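Local coordinates for protein putative surface-anchored fimbrial subunit (Corynebacterium diphtheriae, PDB 3HR6) that probably forms the shaft of a surface pilus as its major, repeating subunit, built of tandem Ig-like modules stabilised by isopeptide and disulfide bonds, at residues T319-R332 / P345-D359. Sequence-based numbering, arbitrary orientation.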
ATOM      1  N   THR A 319     -30.871  34.683 -13.797  1.00 10.59           N
ATOM      2  CA  THR A 319     -29.489  34.675 -13.376  1.00 10.47           C
ATOM      3  C   THR A 319     -29.278  35.766 -12.341  1.00  9.32           C
ATOM      4  O   THR A 319     -29.772  36.865 -12.494  1.00  9.05           O
ATOM      5  CB  THR A 319     -28.518  34.898 -14.580  1.00 10.42           C
ATOM      6  OG1 THR A 319     -28.817  33.960 -15.614  1.00 15.84           O
ATOM      7  CG2 THR A 319     -27.109  34.692 -14.162  1.00 12.51           C
ATOM      8  N   PRO A 320     -28.554  35.458 -11.253  1.00  9.41           N
ATOM      9  CA  PRO A 320     -28.564  36.485 -10.199  1.00  9.06           C
ATOM     10  C   PRO A 320     -27.922  37.796 -10.590  1.00  9.07           C
ATOM     11  O   PRO A 320     -28.455  38.850 -10.286  1.00  9.09           O
ATOM     12  CB  PRO A 320     -27.805  35.838  -9.056  1.00  9.79           C
ATOM     13  CG  PRO A 320     -28.036  34.353  -9.264  1.00  9.59           C
ATOM     14  CD  PRO A 320     -28.040  34.172 -10.757  1.00  9.72           C
ATOM     15  N   GLY A 321     -26.796  37.726 -11.287  1.00  8.25           N
ATOM     16  CA  GLY A 321     -26.074  38.914 -11.665  1.00  9.11           C
ATOM     17  C   GLY A 321     -25.392  39.610 -10.511  1.00  9.73           C
ATOM     18  O   GLY A 321     -25.243  39.045  -9.415  1.00 11.54           O
ATOM     19  N   ALA A 322     -25.067  40.874 -10.754  1.00 11.94           N
ATOM     20  CA  ALA A 322     -24.164  41.620  -9.902  1.00 13.28           C
ATOM     21  C   ALA A 322     -24.755  42.062  -8.570  1.00 14.97           C
ATOM     22  O   ALA A 322     -24.018  42.220  -7.614  1.00 17.07           O
ATOM     23  CB  ALA A 322     -23.592  42.828 -10.686  1.00 12.27           C
ATOM     24  N   ASP A 323     -26.066  42.237  -8.461  1.00 15.53           N
ATOM     25  CA  ASP A 323     -26.587  42.743  -7.178  1.00 16.73           C
ATOM     26  C   ASP A 323     -27.422  41.756  -6.360  1.00 15.46           C
ATOM     27  O   ASP A 323     -28.179  42.179  -5.475  1.00 15.25           O
ATOM     28  CB  ASP A 323     -27.299  44.083  -7.366  1.00 17.15           C
ATOM     29  CG  ASP A 323     -28.669  43.964  -8.060  1.00 20.45           C
ATOM     30  OD1 ASP A 323     -28.965  42.925  -8.681  1.00 22.68           O
ATOM     31  OD2 ASP A 323     -29.463  44.935  -7.999  1.00 22.01           O
ATOM     32  N   ARG A 324     -27.263  40.450  -6.621  1.00 14.02           N
ATOM     33  CA  ARG A 324     -28.047  39.437  -5.913  1.00 12.93           C
ATOM     34  C   ARG A 324     -27.194  38.244  -5.571  1.00 13.17           C
ATOM     35  O   ARG A 324     -26.614  37.616  -6.458  1.00 11.99           O
ATOM     36  CB  ARG A 324     -29.240  38.995  -6.748  1.00 12.51           C
ATOM     37  CG  ARG A 324     -30.199  40.112  -7.074  1.00 10.38           C
ATOM     38  CD  ARG A 324     -31.416  39.656  -7.841  1.00  9.56           C
ATOM     39  NE  ARG A 324     -31.093  39.256  -9.215  1.00 11.28           N
ATOM     40  CZ  ARG A 324     -31.955  39.213 -10.238  1.00  8.66           C
ATOM     41  NH1 ARG A 324     -33.225  39.541 -10.088  1.00 11.28           N
ATOM     42  NH2 ARG A 324     -31.549  38.808 -11.427  1.00 10.22           N
ATOM     43  N   THR A 325     -27.099  37.940  -4.274  1.00 13.07           N
ATOM     44  CA  THR A 325     -26.412  36.744  -3.848  0.50 13.73           C
ATOM     45  C   THR A 325     -27.105  36.143  -2.631  1.00 13.03           C
ATOM     46  O   THR A 325     -27.828  36.826  -1.896  1.00 12.61           O
ATOM     47  CB  THR A 325     -24.904  36.997  -3.607  0.50 14.12           C
ATOM     48  OG1 THR A 325     -24.257  35.761  -3.324  0.50 14.29           O
ATOM     49  CG2 THR A 325     -24.666  37.951  -2.454  0.50 14.81           C
ATOM     50  N   ALA A 326     -26.937  34.834  -2.469  1.00 12.78           N
ATOM     51  CA  ALA A 326     -27.455  34.129  -1.325  1.00 11.95           C
ATOM     52  C   ALA A 326     -26.306  33.353  -0.698  1.00 12.05           C
ATOM     53  O   ALA A 326     -25.301  33.058  -1.368  1.00 11.26           O
ATOM     54  CB  ALA A 326     -28.596  33.191  -1.716  1.00 12.51           C
ATOM     55  N   THR A 327     -26.471  33.022   0.580  1.00 11.79           N
ATOM     56  CA  THR A 327     -25.489  32.308   1.369  1.00 12.54           C
ATOM     57  C   THR A 327     -26.160  31.061   1.961  1.00 12.87           C
ATOM     58  O   THR A 327     -27.312  31.108   2.401  1.00 11.85           O
ATOM     59  CB  THR A 327     -24.917  33.214   2.489  1.00 11.93           C
ATOM     60  OG1 THR A 327     -24.333  34.407   1.917  1.00 14.01           O
ATOM     61  CG2 THR A 327     -23.899  32.449   3.394  1.00 13.77           C
ATOM     62  N   PHE A 328     -25.435  29.939   1.912  1.00 12.57           N
ATOM     63  CA  PHE A 328     -25.892  28.654   2.420  1.00 12.52           C
ATOM     64  C   PHE A 328     -24.848  28.055   3.330  1.00 12.32           C
ATOM     65  O   PHE A 328     -23.619  28.318   3.200  1.00 12.04           O
ATOM     66  CB  PHE A 328     -26.182  27.659   1.286  1.00 11.93           C
ATOM     67  CG  PHE A 328     -27.233  28.134   0.335  1.00 11.15           C
ATOM     68  CD1 PHE A 328     -28.575  27.743   0.495  1.00 11.90           C
ATOM     69  CD2 PHE A 328     -26.913  29.003  -0.690  1.00 11.32           C
ATOM     70  CE1 PHE A 328     -29.553  28.201  -0.349  1.00 13.36           C
ATOM     71  CE2 PHE A 328     -27.884  29.476  -1.544  1.00 13.53           C
ATOM     72  CZ  PHE A 328     -29.219  29.067  -1.397  1.00 12.79           C
ATOM     73  N   GLN A 329     -25.359  27.312   4.300  1.00 11.98           N
ATOM     74  CA  GLN A 329     -24.537  26.414   5.071  1.00 12.73           C
ATOM     75  C   GLN A 329     -25.006  24.987   4.850  1.00 12.15           C
ATOM     76  O   GLN A 329     -26.202  24.689   4.606  1.00 10.98           O
ATOM     77  CB  GLN A 329     -24.502  26.826   6.538  1.00 12.61           C
ATOM     78  CG  GLN A 329     -23.945  28.190   6.757  1.00 14.49           C
ATOM     79  CD  GLN A 329     -23.765  28.487   8.226  1.00 14.11           C
ATOM     80  OE1 GLN A 329     -24.749  28.585   8.962  1.00 15.88           O
ATOM     81  NE2 GLN A 329     -22.524  28.694   8.641  1.00 16.23           N
ATOM     82  N   LEU A 330     -24.036  24.086   4.907  1.00 11.16           N
ATOM     83  CA  LEU A 330     -24.301  22.656   4.743  1.00 11.25           C
ATOM     84  C   LEU A 330     -24.460  21.993   6.117  1.00 11.90           C
ATOM     85  O   LEU A 330     -23.703  22.254   7.034  1.00 12.28           O
ATOM     86  CB  LEU A 330     -23.196  22.005   3.923  1.00 11.10           C
ATOM     87  CG  LEU A 330     -23.371  20.512   3.561  1.00 11.90           C
ATOM     88  CD1 LEU A 330     -24.540  20.315   2.609  1.00 14.23           C
ATOM     89  CD2 LEU A 330     -22.046  19.967   2.967  1.00 11.69           C
ATOM     90  N   HIS A 331     -25.470  21.144   6.225  1.00 11.54           N
ATOM     91  CA  HIS A 331     -25.898  20.540   7.466  1.00 11.05           C
ATOM     92  C   HIS A 331     -26.288  19.106   7.206  1.00 11.03           C
ATOM     93  O   HIS A 331     -26.314  18.656   6.070  1.00 12.48           O
ATOM     94  CB  HIS A 331     -27.117  21.271   8.012  1.00 10.87           C
ATOM     95  CG  HIS A 331     -26.795  22.548   8.724  1.00 11.08           C
ATOM     96  ND1 HIS A 331     -26.300  22.568  10.012  1.00 11.00           N
ATOM     97  CD2 HIS A 331     -26.932  23.842   8.351  1.00 14.02           C
ATOM     98  CE1 HIS A 331     -26.162  23.822  10.408  1.00 13.09           C
ATOM     99  NE2 HIS A 331     -26.529  24.619   9.416  1.00 13.21           N
ATOM    100  N   ARG A 332     -26.587  18.393   8.279  1.00 11.61           N
ATOM    101  CA  ARG A 332     -27.192  17.089   8.261  1.00 11.87           C
ATOM    102  C   ARG A 332     -28.622  17.213   8.805  1.00 12.58           C
ATOM    103  O   ARG A 332     -28.879  18.015   9.717  1.00 12.00           O
ATOM    104  CB  ARG A 332     -26.420  16.101   9.128  1.00 12.49           C
ATOM    105  CG  ARG A 332     -24.989  15.843   8.655  1.00 12.31           C
ATOM    106  CD  ARG A 332     -24.986  15.035   7.391  1.00 13.11           C
ATOM    107  NE  ARG A 332     -25.515  13.695   7.564  1.00 11.07           N
ATOM    108  CZ  ARG A 332     -25.600  12.746   6.631  1.00 11.91           C
ATOM    109  NH1 ARG A 332     -25.168  12.992   5.388  1.00 12.22           N
ATOM    110  NH2 ARG A 332     -26.125  11.555   6.953  1.00 13.62           N
ATOM    111  N   PRO A 345     -22.627  23.709  11.208  1.00 13.34           N
ATOM    112  CA  PRO A 345     -22.346  23.846   9.797  1.00 13.29           C
ATOM    113  C   PRO A 345     -21.155  22.976   9.443  1.00 13.12           C
ATOM    114  O   PRO A 345     -20.229  22.794  10.277  1.00 13.19           O
ATOM    115  CB  PRO A 345     -21.988  25.319   9.647  1.00 13.62           C
ATOM    116  CG  PRO A 345     -22.568  25.965  10.845  1.00 15.67           C
ATOM    117  CD  PRO A 345     -22.433  24.984  11.921  1.00 14.11           C
ATOM    118  N   ILE A 346     -21.203  22.421   8.254  1.00 12.04           N
ATOM    119  CA  ILE A 346     -20.129  21.576   7.771  1.00 12.58           C
ATOM    120  C   ILE A 346     -19.077  22.445   7.154  1.00 12.86           C
ATOM    121  O   ILE A 346     -19.380  23.341   6.353  1.00 12.87           O
ATOM    122  CB  ILE A 346     -20.690  20.491   6.810  1.00 12.58           C
ATOM    123  CG1 ILE A 346     -21.549  19.546   7.636  1.00 12.54           C
ATOM    124  CG2 ILE A 346     -19.559  19.783   6.046  1.00 12.28           C
ATOM    125  CD1 ILE A 346     -22.437  18.604   6.826  1.00 12.53           C
ATOM    126  N   SER A 347     -17.821  22.189   7.528  1.00 12.02           N
ATOM    127  CA  SER A 347     -16.683  22.937   7.005  1.00 13.17           C
ATOM    128  C   SER A 347     -16.025  22.178   5.855  1.00 13.13           C
ATOM    129  O   SER A 347     -15.794  20.973   5.944  1.00 13.40           O
ATOM    130  CB  SER A 347     -15.679  23.194   8.147  1.00 14.01           C
ATOM    131  OG  SER A 347     -14.588  23.929   7.702  1.00 19.24           O
ATOM    132  N   LEU A 348     -15.739  22.881   4.769  1.00 11.83           N
ATOM    133  CA  LEU A 348     -15.042  22.297   3.613  1.00 11.73           C
ATOM    134  C   LEU A 348     -13.914  23.237   3.227  1.00 12.41           C
ATOM    135  O   LEU A 348     -14.141  24.394   2.870  1.00 12.29           O
ATOM    136  CB  LEU A 348     -15.940  22.114   2.364  1.00 12.17           C
ATOM    137  CG  LEU A 348     -17.198  21.317   2.610  1.00 10.94           C
ATOM    138  CD1 LEU A 348     -18.213  21.351   1.433  1.00  9.85           C
ATOM    139  CD2 LEU A 348     -16.833  19.824   2.958  1.00 11.29           C
ATOM    140  N   ASP A 349     -12.702  22.704   3.266  1.00 13.06           N
ATOM    141  CA  ASP A 349     -11.488  23.468   3.049  1.00 14.19           C
ATOM    142  C   ASP A 349     -11.478  24.785   3.841  1.00 14.34           C
ATOM    143  O   ASP A 349     -11.149  25.827   3.300  1.00 14.91           O
ATOM    144  CB  ASP A 349     -11.324  23.710   1.539  1.00 14.99           C
ATOM    145  CG  ASP A 349      -9.889  23.862   1.130  1.00 16.74           C
ATOM    146  OD1 ASP A 349      -8.993  23.700   1.952  1.00 16.05           O
ATOM    147  OD2 ASP A 349      -9.643  24.178  -0.041  1.00 18.71           O
ATOM    148  N   GLY A 350     -11.843  24.703   5.136  1.00 14.97           N
ATOM    149  CA  GLY A 350     -11.871  25.853   6.027  1.00 15.86           C
ATOM    150  C   GLY A 350     -12.975  26.869   5.775  1.00 15.55           C
ATOM    151  O   GLY A 350     -12.931  27.983   6.339  1.00 16.15           O
ATOM    152  N   LYS A 351     -13.969  26.525   4.940  1.00 15.03           N
ATOM    153  CA  LYS A 351     -15.088  27.434   4.749  1.00 15.73           C
ATOM    154  C   LYS A 351     -16.299  26.783   5.340  1.00 15.41           C
ATOM    155  O   LYS A 351     -16.477  25.600   5.158  1.00 15.09           O
ATOM    156  CB  LYS A 351     -15.327  27.695   3.250  1.00 15.20           C
ATOM    157  CG  LYS A 351     -14.148  28.260   2.516  1.00 18.62           C
ATOM    158  CD  LYS A 351     -13.770  29.630   3.037  1.00 22.77           C
ATOM    159  CE  LYS A 351     -12.820  30.327   2.089  1.00 25.18           C
ATOM    160  NZ  LYS A 351     -12.773  31.760   2.392  1.00 28.31           N
ATOM    161  N   GLN A 352     -17.147  27.565   6.015  1.00 15.33           N
ATOM    162  CA  GLN A 352     -18.326  27.089   6.693  0.50 15.76           C
ATOM    163  C   GLN A 352     -19.620  27.695   6.131  1.00 15.91           C
ATOM    164  O   GLN A 352     -20.712  27.424   6.653  1.00 15.89           O
ATOM    165  CB  GLN A 352     -18.177  27.438   8.179  0.50 16.34           C
ATOM    166  CG  GLN A 352     -17.029  26.705   8.892  0.50 17.96           C
ATOM    167  CD  GLN A 352     -15.659  27.378   8.767  0.50 19.67           C
ATOM    168  OE1 GLN A 352     -15.509  28.595   8.956  0.50 19.47           O
ATOM    169  NE2 GLN A 352     -14.646  26.577   8.488  0.50 17.53           N
ATOM    170  N   GLU A 353     -19.483  28.535   5.115  1.00 14.83           N
ATOM    171  CA  GLU A 353     -20.642  29.037   4.363  1.00 14.51           C
ATOM    172  C   GLU A 353     -20.249  29.224   2.911  1.00 14.10           C
ATOM    173  O   GLU A 353     -19.071  29.262   2.567  1.00 14.31           O
ATOM    174  CB  GLU A 353     -21.205  30.337   4.960  1.00 14.71           C
ATOM    175  CG  GLU A 353     -20.309  31.504   4.732  1.00 14.35           C
ATOM    176  CD  GLU A 353     -20.809  32.810   5.317  1.00 15.41           C
ATOM    177  OE1 GLU A 353     -21.603  32.799   6.271  1.00 16.09           O
ATOM    178  OE2 GLU A 353     -20.361  33.869   4.820  1.00 16.29           O
ATOM    179  N   PHE A 354     -21.244  29.275   2.054  1.00 13.28           N
ATOM    180  CA  PHE A 354     -21.035  29.241   0.631  1.00 13.26           C
ATOM    181  C   PHE A 354     -21.950  30.271  -0.015  1.00 12.66           C
ATOM    182  O   PHE A 354     -23.173  30.234   0.192  1.00 13.05           O
ATOM    183  CB  PHE A 354     -21.283  27.823   0.125  1.00 13.63           C
ATOM    184  CG  PHE A 354     -20.491  26.830   0.869  1.00 13.04           C
ATOM    185  CD1 PHE A 354     -19.154  26.603   0.513  1.00 13.32           C
ATOM    186  CD2 PHE A 354     -21.006  26.227   2.008  1.00 14.04           C
ATOM    187  CE1 PHE A 354     -18.383  25.719   1.283  1.00 13.31           C
ATOM    188  CE2 PHE A 354     -20.226  25.369   2.763  1.00 13.07           C
ATOM    189  CZ  PHE A 354     -18.917  25.119   2.378  1.00 13.82           C
ATOM    190  N   VAL A 355     -21.329  31.191  -0.726  1.00 12.87           N
ATOM    191  CA  VAL A 355     -22.023  32.306  -1.355  1.00 12.96           C
ATOM    192  C   VAL A 355     -22.124  32.118  -2.858  1.00 11.79           C
ATOM    193  O   VAL A 355     -21.160  31.715  -3.551  1.00 13.28           O
ATOM    194  CB  VAL A 355     -21.352  33.620  -0.992  1.00 13.33           C
ATOM    195  CG1 VAL A 355     -22.099  34.786  -1.583  1.00 15.94           C
ATOM    196  CG2 VAL A 355     -21.327  33.722   0.539  1.00 15.51           C
ATOM    197  N   THR A 356     -23.330  32.312  -3.340  1.00 10.23           N
ATOM    198  CA  THR A 356     -23.564  32.187  -4.771  1.00 10.96           C
ATOM    199  C   THR A 356     -22.917  33.317  -5.538  1.00 10.47           C
ATOM    200  O   THR A 356     -22.896  34.494  -5.117  1.00 11.65           O
ATOM    201  CB  THR A 356     -25.065  32.061  -5.094  1.00 10.31           C
ATOM    202  OG1 THR A 356     -25.758  33.229  -4.672  1.00 12.55           O
ATOM    203  CG2 THR A 356     -25.679  30.864  -4.399  1.00  9.83           C
ATOM    204  N   GLY A 357     -22.406  32.984  -6.717  1.00 10.33           N
ATOM    205  CA  GLY A 357     -21.774  33.953  -7.571  1.00 10.90           C
ATOM    206  C   GLY A 357     -22.747  34.620  -8.530  1.00 10.70           C
ATOM    207  O   GLY A 357     -23.941  34.350  -8.505  1.00 10.04           O
ATOM    208  N   GLN A 358     -22.254  35.534  -9.344  1.00 11.08           N
ATOM    209  CA  GLN A 358     -23.130  36.227 -10.271  1.00 11.15           C
ATOM    210  C   GLN A 358     -23.852  35.267 -11.213  1.00 10.93           C
ATOM    211  O   GLN A 358     -24.967  35.550 -11.660  1.00 10.10           O
ATOM    212  CB  GLN A 358     -22.352  37.273 -11.040  1.00 11.63           C
ATOM    213  CG  GLN A 358     -21.904  38.411 -10.132  1.00 13.87           C
ATOM    214  CD  GLN A 358     -21.326  39.585 -10.867  1.00 16.24           C
ATOM    215  OE1 GLN A 358     -21.593  39.803 -12.056  1.00 19.73           O
ATOM    216  NE2 GLN A 358     -20.546  40.382 -10.153  1.00 19.59           N
ATOM    217  N   ASP A 359     -23.205  34.151 -11.537  1.00 11.16           N
ATOM    218  CA  ASP A 359     -23.809  33.146 -12.415  1.00 11.74           C
ATOM    219  C   ASP A 359     -24.742  32.198 -11.659  1.00 11.68           C
ATOM    220  O   ASP A 359     -25.294  31.253 -12.240  1.00 12.46           O
ATOM    221  CB  ASP A 359     -22.728  32.329 -13.128  1.00 11.81           C
ATOM    222  CG  ASP A 359     -21.806  31.566 -12.186  1.00 13.00           C
ATOM    223  OD1 ASP A 359     -21.893  31.598 -10.914  1.00 10.60           O
ATOM    224  OD2 ASP A 359     -20.929  30.862 -12.728  1.00 14.61           O
TER
HETATM  225  O   HOH W   1     -25.921  34.885  -6.681  1.00  8.44           O
HETATM  226  O   HOH W   2     -21.609  24.890   6.032  1.00 13.33           O
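An antiparallel edge pairing in the C-terminal Ig-like module joins Phe328 to Phe354, which exchange two backbone hydrogen bonds, Phe328 N to Phe354 O at 2.9 Å and Phe354 N to Phe328 O at 2.8 Å. One step along the pairing, Thr327 and Val355 form a non-hydrogen-bonded pair on the other face of the sheet, where Val355 CG2 sits 3.4 Å from Thr327 OG1. The pairing runs on past the short strand 354-355 as Thr356 N reaches Ala326 O. Thr356 also uses its hydroxyl: with OG1 between the backbone N and the carbonyl carbon (chi1 62°), this torsion brings OG1 to the Ala326 N-H, whose nearly straight bond it accepts at 3.0 Å. The same hydroxyl donates to a water that is held as well by Arg324 O and Gly357 O, bridging the two segments. This is one margin of a β-sandwich: strand 327-333 pairs on its other side with strand 391-398, while Phe328 and Leu330 turn inward onto Ile311 and Ile309 of strand 302-315 in the facing sheet. At the far end the 345-353 loop reverses through a type I' turn from Leu348 to Lys351, and Ser347 N is hydrogen-bonded to OE1 of the calcium ligand Gln158. Ile346 N donates a hydrogen bond to Leu330 O, and Ile346 CD1 packs 3.9 Å from Leu330 CG. A second water links the segments, accepting from Leu330 N and donating to Ile346 O and Gln352 O. Gln329, extended beyond CG, lays its amide alongside the Pro345 ring; its NE2 meets Gln352 O at 3.0 Å from above the carbonyl plane. Pro345 CA lies over the His331 ring in a CH-pi contact, and His331 ND1 is hydrogen-bonded to Asp343.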